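Local structure of 16S rRNA methylase (Escherichia coli, 3P2E) at residues 25-30 with 96-101. The protein methylates N1 of adenine 1408 in 16S rRNA of assembled 30S subunits, using S-adenosyl-L-methionine, and so confers resistance to various aminoglycosides. Sequence-based numbering, arbitrary orientation.
Sequences DRVHID and NIADSI
Asp99 sits at a corner of the chain, and its carboxylate reaches across to strand 26-31. The anti lone pair of Asp99 OD2 takes the N-H of Val27 (Val27 N to Asp99 OD2 2.8 Å). Asp99 N returns a hydrogen bond to Val27 O, also 2.8 Å, in the plane of that carbonyl. The same oxygen receives a weak hydrogen bond from Ser100 N. Water 1 donates to both Asp99 OD1 and Asp25 O. Asp99 OD2 also forms a salt bridge with Lys130.

Arg26 bends at chi3 (79°) and lays one face of its guanidinium over Asp99 CB, with Arg26 NH2 3.5 Å from Asp99 CB. It makes no salt bridge with this carboxylate.

Beyond the corner the strands pair in parallel. Ile29 N makes an almost straight hydrogen bond to Ser100 O (3.0 Å, 171°). On the face of His28 and Ser100, the hydroxyl lies in the plane of the imidazole, at its edge, and Ser100 OG and His28 ND1 share a 2.6 Å hydrogen bond. His28 NE2 is hydrogen-bonded to Ser102 OG, so both ring nitrogens are held and the ring's rotation is fixed.

Ile29 lies on the other face. Ile29 CD1 meets Ala98 CB at 3.8 Å and also touches Ile97 CG2; the Ile29 and Ile97 side chains cross at about a right angle. This pairing joins the first and fourth strands of the Rossmann-like methyltransferase sheet. Cofactor-binding Gly32 follows the first; cofactor-binding Leu104 to Thr109 run from the fourth into helix 108-115.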
ATOM      1  N   ASP A  25      13.708  -9.029   7.659  1.00 18.69           N
ATOM      2  CA  ASP A  25      12.951  -9.416   8.841  1.00 19.20           C
ATOM      3  C   ASP A  25      11.475  -9.054   8.781  1.00 18.24           C
ATOM      4  O   ASP A  25      10.677  -9.621   9.524  1.00 17.91           O
ATOM      5  CB  ASP A  25      13.560  -8.799  10.098  1.00 20.18           C
ATOM      6  CG  ASP A  25      14.807  -9.524  10.554  1.00 23.51           C
ATOM      7  OD1 ASP A  25      14.923 -10.733  10.265  1.00 22.88           O
ATOM      8  OD2 ASP A  25      15.654  -8.893  11.215  1.00 24.47           O
ATOM      9  N   ARG A  26      11.113  -8.115   7.909  1.00 16.78           N
ATOM     10  CA  ARG A  26       9.719  -7.692   7.786  1.00 16.90           C
ATOM     11  C   ARG A  26       9.309  -7.569   6.325  1.00 15.68           C
ATOM     12  O   ARG A  26      10.151  -7.435   5.438  1.00 14.61           O
ATOM     13  CB  ARG A  26       9.498  -6.330   8.456  1.00 23.78           C
ATOM     14  CG  ARG A  26       9.890  -6.262   9.920  1.00 27.93           C
ATOM     15  CD  ARG A  26       9.679  -4.871  10.507  1.00 34.07           C
ATOM     16  NE  ARG A  26       8.282  -4.593  10.843  1.00 40.26           N
ATOM     17  CZ  ARG A  26       7.345  -4.224   9.973  1.00 42.15           C
ATOM     18  NH1 ARG A  26       7.640  -4.076   8.687  1.00 45.93           N
ATOM     19  NH2 ARG A  26       6.107  -3.999  10.394  1.00 43.15           N
ATOM     20  N   VAL A  27       8.005  -7.624   6.090  1.00 16.56           N
ATOM     21  CA  VAL A  27       7.452  -7.478   4.749  1.00 15.82           C
ATOM     22  C   VAL A  27       6.326  -6.450   4.823  1.00 15.01           C
ATOM     23  O   VAL A  27       5.438  -6.552   5.667  1.00 16.61           O
ATOM     24  CB  VAL A  27       6.868  -8.815   4.215  1.00 15.79           C
ATOM     25  CG1 VAL A  27       6.137  -8.578   2.890  1.00 15.97           C
ATOM     26  CG2 VAL A  27       7.981  -9.828   4.021  1.00 15.03           C
ATOM     27  N   HIS A  28       6.376  -5.452   3.946  1.00 13.94           N
ATOM     28  CA  HIS A  28       5.351  -4.422   3.912  1.00 14.57           C
ATOM     29  C   HIS A  28       4.687  -4.425   2.541  1.00 13.42           C
ATOM     30  O   HIS A  28       5.372  -4.457   1.525  1.00 16.62           O
ATOM     31  CB  HIS A  28       5.965  -3.037   4.154  1.00 14.55           C
ATOM     32  CG  HIS A  28       4.969  -1.923   4.078  1.00 17.63           C
ATOM     33  ND1 HIS A  28       4.140  -1.594   5.129  1.00 18.20           N
ATOM     34  CD2 HIS A  28       4.618  -1.111   3.052  1.00 18.77           C
ATOM     35  CE1 HIS A  28       3.319  -0.628   4.753  1.00 18.93           C
ATOM     36  NE2 HIS A  28       3.587  -0.319   3.497  1.00 18.12           N
ATOM     37  N   ILE A  29       3.359  -4.400   2.520  1.00 13.21           N
ATOM     38  CA  ILE A  29       2.618  -4.364   1.265  1.00 13.80           C
ATOM     39  C   ILE A  29       1.895  -3.027   1.133  1.00 13.67           C
ATOM     40  O   ILE A  29       1.227  -2.580   2.067  1.00 15.02           O
ATOM     41  CB  ILE A  29       1.555  -5.495   1.174  1.00 13.45           C
ATOM     42  CG1 ILE A  29       2.244  -6.857   1.042  1.00 13.28           C
ATOM     43  CG2 ILE A  29       0.634  -5.252  -0.031  1.00 14.78           C
ATOM     44  CD1 ILE A  29       1.280  -8.045   0.965  1.00 14.62           C
ATOM     45  N   ASP A  30       2.051  -2.386  -0.021  1.00 14.01           N
ATOM     46  CA  ASP A  30       1.379  -1.124  -0.304  1.00 14.31           C
ATOM     47  C   ASP A  30       0.454  -1.426  -1.480  1.00 15.13           C
ATOM     48  O   ASP A  30       0.916  -1.640  -2.608  1.00 15.50           O
ATOM     49  CB  ASP A  30       2.394  -0.037  -0.670  1.00 12.11           C
ATOM     50  CG  ASP A  30       1.746   1.321  -0.882  1.00 15.16           C
ATOM     51  OD1 ASP A  30       0.848   1.677  -0.090  1.00 14.72           O
ATOM     52  OD2 ASP A  30       2.142   2.037  -1.833  1.00 14.77           O
ATOM     53  N   ASN A  96      -0.933 -14.315   3.872  1.00 18.14           N
ATOM     54  CA  ASN A  96      -0.275 -14.430   5.175  1.00 18.97           C
ATOM     55  C   ASN A  96       1.221 -14.129   5.123  1.00 19.98           C
ATOM     56  O   ASN A  96       2.027 -14.843   5.722  1.00 21.79           O
ATOM     57  CB  ASN A  96      -0.505 -15.848   5.715  1.00 26.83           C
ATOM     58  CG  ASN A  96      -0.079 -16.007   7.159  1.00 30.24           C
ATOM     59  OD1 ASN A  96      -0.531 -15.275   8.035  1.00 32.95           O
ATOM     60  ND2 ASN A  96       0.789 -16.981   7.415  1.00 34.91           N
ATOM     61  N   ILE A  97       1.593 -13.050   4.443  1.00 16.77           N
ATOM     62  CA  ILE A  97       3.008 -12.709   4.294  1.00 16.84           C
ATOM     63  C   ILE A  97       3.453 -11.357   4.861  1.00 15.54           C
ATOM     64  O   ILE A  97       4.633 -11.166   5.165  1.00 14.48           O
ATOM     65  CB  ILE A  97       3.388 -12.728   2.790  1.00 25.53           C
ATOM     66  CG1 ILE A  97       4.904 -12.753   2.611  1.00 27.74           C
ATOM     67  CG2 ILE A  97       2.832 -11.485   2.104  1.00 28.11           C
ATOM     68  CD1 ILE A  97       5.337 -12.788   1.151  1.00 29.85           C
ATOM     69  N   ALA A  98       2.522 -10.423   5.011  1.00 16.43           N
ATOM     70  CA  ALA A  98       2.885  -9.080   5.461  1.00 16.27           C
ATOM     71  C   ALA A  98       2.807  -8.714   6.940  1.00 15.96           C
ATOM     72  O   ALA A  98       1.866  -9.070   7.644  1.00 15.15           O
ATOM     73  CB  ALA A  98       2.096  -8.058   4.654  1.00 19.08           C
ATOM     74  N   ASP A  99       3.820  -7.977   7.393  1.00 14.34           N
ATOM     75  CA  ASP A  99       3.873  -7.494   8.767  1.00 14.31           C
ATOM     76  C   ASP A  99       3.064  -6.200   8.835  1.00 14.79           C
ATOM     77  O   ASP A  99       2.617  -5.787   9.907  1.00 15.67           O
ATOM     78  CB  ASP A  99       5.322  -7.202   9.173  1.00 15.63           C
ATOM     79  CG  ASP A  99       6.137  -8.456   9.341  1.00 18.17           C
ATOM     80  OD1 ASP A  99       6.069  -9.062  10.434  1.00 21.06           O
ATOM     81  OD2 ASP A  99       6.834  -8.845   8.383  1.00 16.73           O
ATOM     82  N   SER A 100       2.882  -5.562   7.681  1.00 13.85           N
ATOM     83  CA  SER A 100       2.136  -4.313   7.604  1.00 13.88           C
ATOM     84  C   SER A 100       1.551  -4.106   6.214  1.00 13.86           C
ATOM     85  O   SER A 100       2.137  -4.526   5.217  1.00 13.92           O
ATOM     86  CB  SER A 100       3.038  -3.132   7.967  1.00 17.59           C
ATOM     87  OG  SER A 100       4.225  -3.131   7.191  1.00 19.46           O
ATOM     88  N   ILE A 101       0.385  -3.469   6.162  1.00 14.14           N
ATOM     89  CA  ILE A 101      -0.307  -3.207   4.906  1.00 15.50           C
ATOM     90  C   ILE A 101      -0.804  -1.776   4.878  1.00 14.73           C
ATOM     91  O   ILE A 101      -1.348  -1.280   5.862  1.00 15.38           O
ATOM     92  CB  ILE A 101      -1.539  -4.131   4.724  1.00 19.32           C
ATOM     93  CG1 ILE A 101      -1.099  -5.589   4.602  1.00 23.17           C
ATOM     94  CG2 ILE A 101      -2.318  -3.723   3.481  1.00 20.92           C
ATOM     95  CD1 ILE A 101      -0.627  -6.212   5.891  1.00 30.00           C
TER
HETATM   96  O   HOH W   1       8.541  -9.707  11.681  1.00 32.72           O